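Putative rRNA methylase (Clostridium thermocellum ATCC 27405, PDB 3EEY) binds S-adenosylmethionine and is probably a methyltransferase that acts on ribosomal RNA. Local coordinates at residues 4-16 with 168-182. Sequence-based numbering, arbitrary orientation.
Sequences TIKNSLGQSHDYI and QRTDFINQANCPPIL
The carbonyl oxygen P180 O takes two donors: S8 OG at 2.7 Å, lying 48° out of the carbonyl plane, and water 1, which also accepts from S8 N. This double link ties the start of helix 8-19 to the turn leading into strand 181-187. That strand and 165-172, antiparallel to each other (T170 and L182 exchange backbone bonds), lie at one edge of the seven-stranded sheet (order 3-2-1-4-5-7-6) of the Rossmann-like methyltransferase fold. OG stands anti to the carbonyl carbon of S8, which directs it at P180 O. N7 caps the same helix end, its OD1 accepting from G10 N.

L182 packs against one side of the helix through both methyls: CD1 lies 3.8 Å from S12 CB, while CD2 reaches Q11 CB and the Y15 ring. F172 offers its rim, with I5 CG2 in the ring plane 3.8 Å from CE1. The amide of Q11 stands almost upright to that ring (83° between planes), and its NE2 donates nearly straight to K6 O; it also bonds to Q168 OE1 of the second subunit, where strand 165-172 continues as an antiparallel ladder. Water 2 donates to Q11 OE1 and is also hydrogen-bonded to T170 OG1 and Y15 OH. At the far end, Q168 OE1 accepts from Q11 NE2 of the second subunit, while Q168 NE2 donates to Y15 OH at 3.0 Å, the hydroxyl oxygen lying only 5° out of the amide plane.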
# COMPACT_ATOMS: atom_id res chain seq x y z
N THR A 4 -1.62 11.17 -8.43
CA THR A 4 -2.62 10.11 -8.40
C THR A 4 -2.01 8.83 -7.81
O THR A 4 -0.84 8.53 -8.04
CB THR A 4 -3.16 9.81 -9.84
OG1 THR A 4 -3.41 11.04 -10.53
CG2 THR A 4 -4.46 9.02 -9.80
N ILE A 5 -2.82 8.11 -7.03
CA ILE A 5 -2.45 6.79 -6.53
C ILE A 5 -2.33 5.81 -7.71
O ILE A 5 -3.27 5.67 -8.51
CB ILE A 5 -3.48 6.29 -5.48
CG1 ILE A 5 -3.26 7.01 -4.15
CG2 ILE A 5 -3.38 4.77 -5.31
CD1 ILE A 5 -4.31 6.72 -3.13
N LYS A 6 -1.17 5.17 -7.83
CA LYS A 6 -0.88 4.28 -8.95
C LYS A 6 -1.49 2.91 -8.74
O LYS A 6 -1.76 2.51 -7.61
CB LYS A 6 0.62 4.14 -9.17
CG LYS A 6 1.31 5.40 -9.61
CD LYS A 6 2.80 5.21 -9.79
CE LYS A 6 3.49 6.57 -9.90
NZ LYS A 6 4.97 6.48 -9.90
N ASN A 7 -1.69 2.19 -9.84
CA ASN A 7 -2.10 0.78 -9.74
C ASN A 7 -0.96 -0.10 -9.23
O ASN A 7 0.16 0.39 -9.06
CB ASN A 7 -2.66 0.28 -11.08
CG ASN A 7 -1.63 0.27 -12.21
OD1 ASN A 7 -0.46 0.62 -12.03
ND2 ASN A 7 -2.07 -0.12 -13.39
N SER A 8 -1.24 -1.37 -9.00
CA SER A 8 -0.27 -2.32 -8.44
C SER A 8 1.02 -2.39 -9.25
O SER A 8 2.11 -2.29 -8.68
CB SER A 8 -0.90 -3.69 -8.31
OG SER A 8 -1.94 -3.66 -7.35
N LEU A 9 0.89 -2.51 -10.57
CA LEU A 9 2.03 -2.50 -11.47
C LEU A 9 2.93 -1.26 -11.32
O LEU A 9 4.14 -1.39 -11.23
CB LEU A 9 1.57 -2.64 -12.93
CG LEU A 9 2.64 -2.75 -14.02
CD1 LEU A 9 3.55 -3.97 -13.85
CD2 LEU A 9 1.99 -2.76 -15.39
N GLY A 10 2.32 -0.08 -11.29
CA GLY A 10 3.05 1.17 -11.09
C GLY A 10 3.67 1.29 -9.71
O GLY A 10 4.77 1.83 -9.57
N GLN A 11 2.97 0.80 -8.69
CA GLN A 11 3.44 0.81 -7.31
C GLN A 11 4.61 -0.13 -7.04
O GLN A 11 5.49 0.20 -6.23
CB GLN A 11 2.28 0.51 -6.36
CG GLN A 11 1.34 1.67 -6.15
CD GLN A 11 0.45 1.47 -4.96
OE1 GLN A 11 0.92 1.23 -3.84
NE2 GLN A 11 -0.85 1.57 -5.19
N SER A 12 4.63 -1.29 -7.71
CA SER A 12 5.77 -2.22 -7.64
C SER A 12 7.09 -1.56 -8.04
O SER A 12 8.10 -1.72 -7.36
CB SER A 12 5.51 -3.47 -8.48
OG SER A 12 5.51 -3.20 -9.87
N HIS A 13 7.06 -0.78 -9.12
CA HIS A 13 8.22 -0.00 -9.56
C HIS A 13 8.65 1.06 -8.55
O HIS A 13 9.85 1.25 -8.31
CB HIS A 13 7.91 0.65 -10.90
CG HIS A 13 7.93 -0.31 -12.06
ND1 HIS A 13 8.66 -0.07 -13.20
CD2 HIS A 13 7.32 -1.50 -12.24
CE1 HIS A 13 8.49 -1.07 -14.04
NE2 HIS A 13 7.68 -1.95 -13.48
N ASP A 14 7.67 1.75 -7.95
CA ASP A 14 7.92 2.74 -6.90
C ASP A 14 8.59 2.15 -5.65
O ASP A 14 9.49 2.76 -5.09
CB ASP A 14 6.63 3.46 -6.50
CG ASP A 14 6.18 4.50 -7.53
OD1 ASP A 14 6.88 4.70 -8.55
OD2 ASP A 14 5.13 5.13 -7.30
N TYR A 15 8.12 0.97 -5.24
CA TYR A 15 8.71 0.22 -4.13
C TYR A 15 10.12 -0.27 -4.44
O TYR A 15 10.97 -0.28 -3.55
CB TYR A 15 7.83 -0.96 -3.73
CG TYR A 15 6.74 -0.61 -2.75
CD1 TYR A 15 5.42 -0.43 -3.17
CD2 TYR A 15 7.03 -0.45 -1.39
CE1 TYR A 15 4.41 -0.09 -2.26
CE2 TYR A 15 6.02 -0.12 -0.48
CZ TYR A 15 4.72 0.06 -0.92
OH TYR A 15 3.72 0.39 -0.03
N ILE A 16 10.36 -0.65 -5.68
CA ILE A 16 11.68 -1.13 -6.11
C ILE A 16 12.69 0.03 -6.14
O ILE A 16 13.81 -0.12 -5.66
CB ILE A 16 11.62 -1.92 -7.47
CG1 ILE A 16 10.89 -3.27 -7.31
CG2 ILE A 16 13.00 -2.16 -8.03
CD1 ILE A 16 11.51 -4.28 -6.36
N GLN A 168 2.97 -7.06 2.95
CA GLN A 168 1.97 -6.04 2.78
C GLN A 168 1.20 -6.25 1.49
O GLN A 168 1.79 -6.30 0.42
CB GLN A 168 2.62 -4.67 2.79
CG GLN A 168 1.67 -3.52 2.67
CD GLN A 168 2.36 -2.27 2.15
OE1 GLN A 168 2.72 -1.38 2.92
NE2 GLN A 168 2.58 -2.22 0.85
N ARG A 169 -0.12 -6.36 1.60
CA ARG A 169 -0.98 -6.45 0.44
C ARG A 169 -1.65 -5.10 0.13
O ARG A 169 -2.14 -4.43 1.03
CB ARG A 169 -2.03 -7.52 0.64
CG ARG A 169 -2.84 -7.79 -0.62
CD ARG A 169 -4.11 -8.57 -0.33
NE ARG A 169 -4.86 -8.06 0.82
CZ ARG A 169 -5.78 -8.77 1.48
NH1 ARG A 169 -6.06 -10.00 1.10
NH2 ARG A 169 -6.42 -8.24 2.51
N THR A 170 -1.64 -4.72 -1.14
CA THR A 170 -2.29 -3.51 -1.60
C THR A 170 -3.37 -3.93 -2.61
O THR A 170 -3.11 -4.75 -3.49
CB THR A 170 -1.27 -2.52 -2.21
OG1 THR A 170 -0.30 -2.18 -1.22
CG2 THR A 170 -1.94 -1.25 -2.69
N ASP A 171 -4.56 -3.37 -2.47
CA ASP A 171 -5.76 -3.88 -3.10
C ASP A 171 -6.70 -2.73 -3.41
O ASP A 171 -6.93 -1.87 -2.56
CB ASP A 171 -6.43 -4.87 -2.14
CG ASP A 171 -7.35 -5.85 -2.84
OD1 ASP A 171 -7.49 -5.79 -4.08
OD2 ASP A 171 -7.93 -6.70 -2.12
N PHE A 172 -7.25 -2.71 -4.62
CA PHE A 172 -8.24 -1.72 -5.02
C PHE A 172 -9.62 -2.33 -4.95
O PHE A 172 -10.02 -3.09 -5.82
CB PHE A 172 -7.91 -1.15 -6.40
CG PHE A 172 -6.56 -0.50 -6.46
CD1 PHE A 172 -6.38 0.81 -6.03
CD2 PHE A 172 -5.44 -1.23 -6.88
CE1 PHE A 172 -5.11 1.42 -6.05
CE2 PHE A 172 -4.16 -0.64 -6.88
CZ PHE A 172 -4.01 0.68 -6.48
N ILE A 173 -10.33 -1.98 -3.89
CA ILE A 173 -11.49 -2.75 -3.45
C ILE A 173 -12.81 -2.31 -4.08
O ILE A 173 -13.80 -3.02 -3.98
CB ILE A 173 -11.60 -2.80 -1.89
CG1 ILE A 173 -11.80 -1.40 -1.30
CG2 ILE A 173 -10.35 -3.44 -1.29
CD1 ILE A 173 -12.04 -1.36 0.20
N ASN A 174 -12.81 -1.14 -4.73
CA ASN A 174 -14.00 -0.63 -5.41
C ASN A 174 -13.97 -0.84 -6.93
O ASN A 174 -14.89 -0.43 -7.64
CB ASN A 174 -14.24 0.84 -5.06
CG ASN A 174 -13.31 1.78 -5.79
OD1 ASN A 174 -12.13 1.49 -6.00
ND2 ASN A 174 -13.83 2.95 -6.16
N GLN A 175 -12.90 -1.47 -7.41
CA GLN A 175 -12.77 -1.79 -8.83
C GLN A 175 -13.30 -3.17 -9.14
O GLN A 175 -13.10 -4.11 -8.37
CB GLN A 175 -11.31 -1.68 -9.28
CG GLN A 175 -10.77 -0.26 -9.34
CD GLN A 175 -9.33 -0.20 -9.81
OE1 GLN A 175 -8.90 -1.00 -10.63
NE2 GLN A 175 -8.58 0.76 -9.28
N ALA A 176 -14.01 -3.29 -10.26
CA ALA A 176 -14.48 -4.57 -10.75
C ALA A 176 -13.47 -5.14 -11.74
O ALA A 176 -12.48 -4.47 -12.08
CB ALA A 176 -15.85 -4.41 -11.42
N ASN A 177 -13.73 -6.37 -12.20
CA ASN A 177 -12.92 -7.05 -13.22
C ASN A 177 -11.47 -7.28 -12.77
O ASN A 177 -10.51 -6.94 -13.47
CB ASN A 177 -13.03 -6.36 -14.60
CG ASN A 177 -12.56 -7.25 -15.76
OD1 ASN A 177 -12.55 -8.48 -15.67
ND2 ASN A 177 -12.17 -6.61 -16.86
N CYS A 178 -11.35 -7.85 -11.57
CA CYS A 178 -10.09 -8.34 -11.00
C CYS A 178 -8.90 -7.39 -11.12
O CYS A 178 -7.96 -7.68 -11.87
CB CYS A 178 -9.74 -9.69 -11.64
SG CYS A 178 -11.07 -10.87 -11.53
N PRO A 179 -8.94 -6.25 -10.40
CA PRO A 179 -7.78 -5.37 -10.47
C PRO A 179 -6.58 -6.09 -9.86
O PRO A 179 -6.72 -6.77 -8.83
CB PRO A 179 -8.21 -4.16 -9.61
CG PRO A 179 -9.25 -4.69 -8.70
CD PRO A 179 -9.98 -5.73 -9.48
N PRO A 180 -5.41 -6.02 -10.53
CA PRO A 180 -4.20 -6.68 -10.03
C PRO A 180 -3.82 -6.28 -8.60
O PRO A 180 -3.98 -5.13 -8.20
CB PRO A 180 -3.12 -6.24 -11.03
CG PRO A 180 -3.88 -5.92 -12.27
CD PRO A 180 -5.18 -5.34 -11.82
N ILE A 181 -3.34 -7.26 -7.85
CA ILE A 181 -3.00 -7.11 -6.43
C ILE A 181 -1.49 -6.99 -6.26
O ILE A 181 -0.76 -7.74 -6.88
CB ILE A 181 -3.55 -8.32 -5.65
CG1 ILE A 181 -5.07 -8.21 -5.53
CG2 ILE A 181 -2.91 -8.44 -4.27
CD1 ILE A 181 -5.73 -9.49 -5.07
N LEU A 182 -1.03 -6.05 -5.42
CA LEU A 182 0.39 -5.94 -5.09
C LEU A 182 0.73 -6.50 -3.70
O LEU A 182 0.18 -6.06 -2.70
CB LEU A 182 0.86 -4.49 -5.16
CG LEU A 182 2.32 -4.23 -4.76
CD1 LEU A 182 3.31 -4.88 -5.72
CD2 LEU A 182 2.58 -2.75 -4.65
O HOH W 1 -3.59 -2.76 -10.07
O HOH W 2 0.98 0.23 -1.44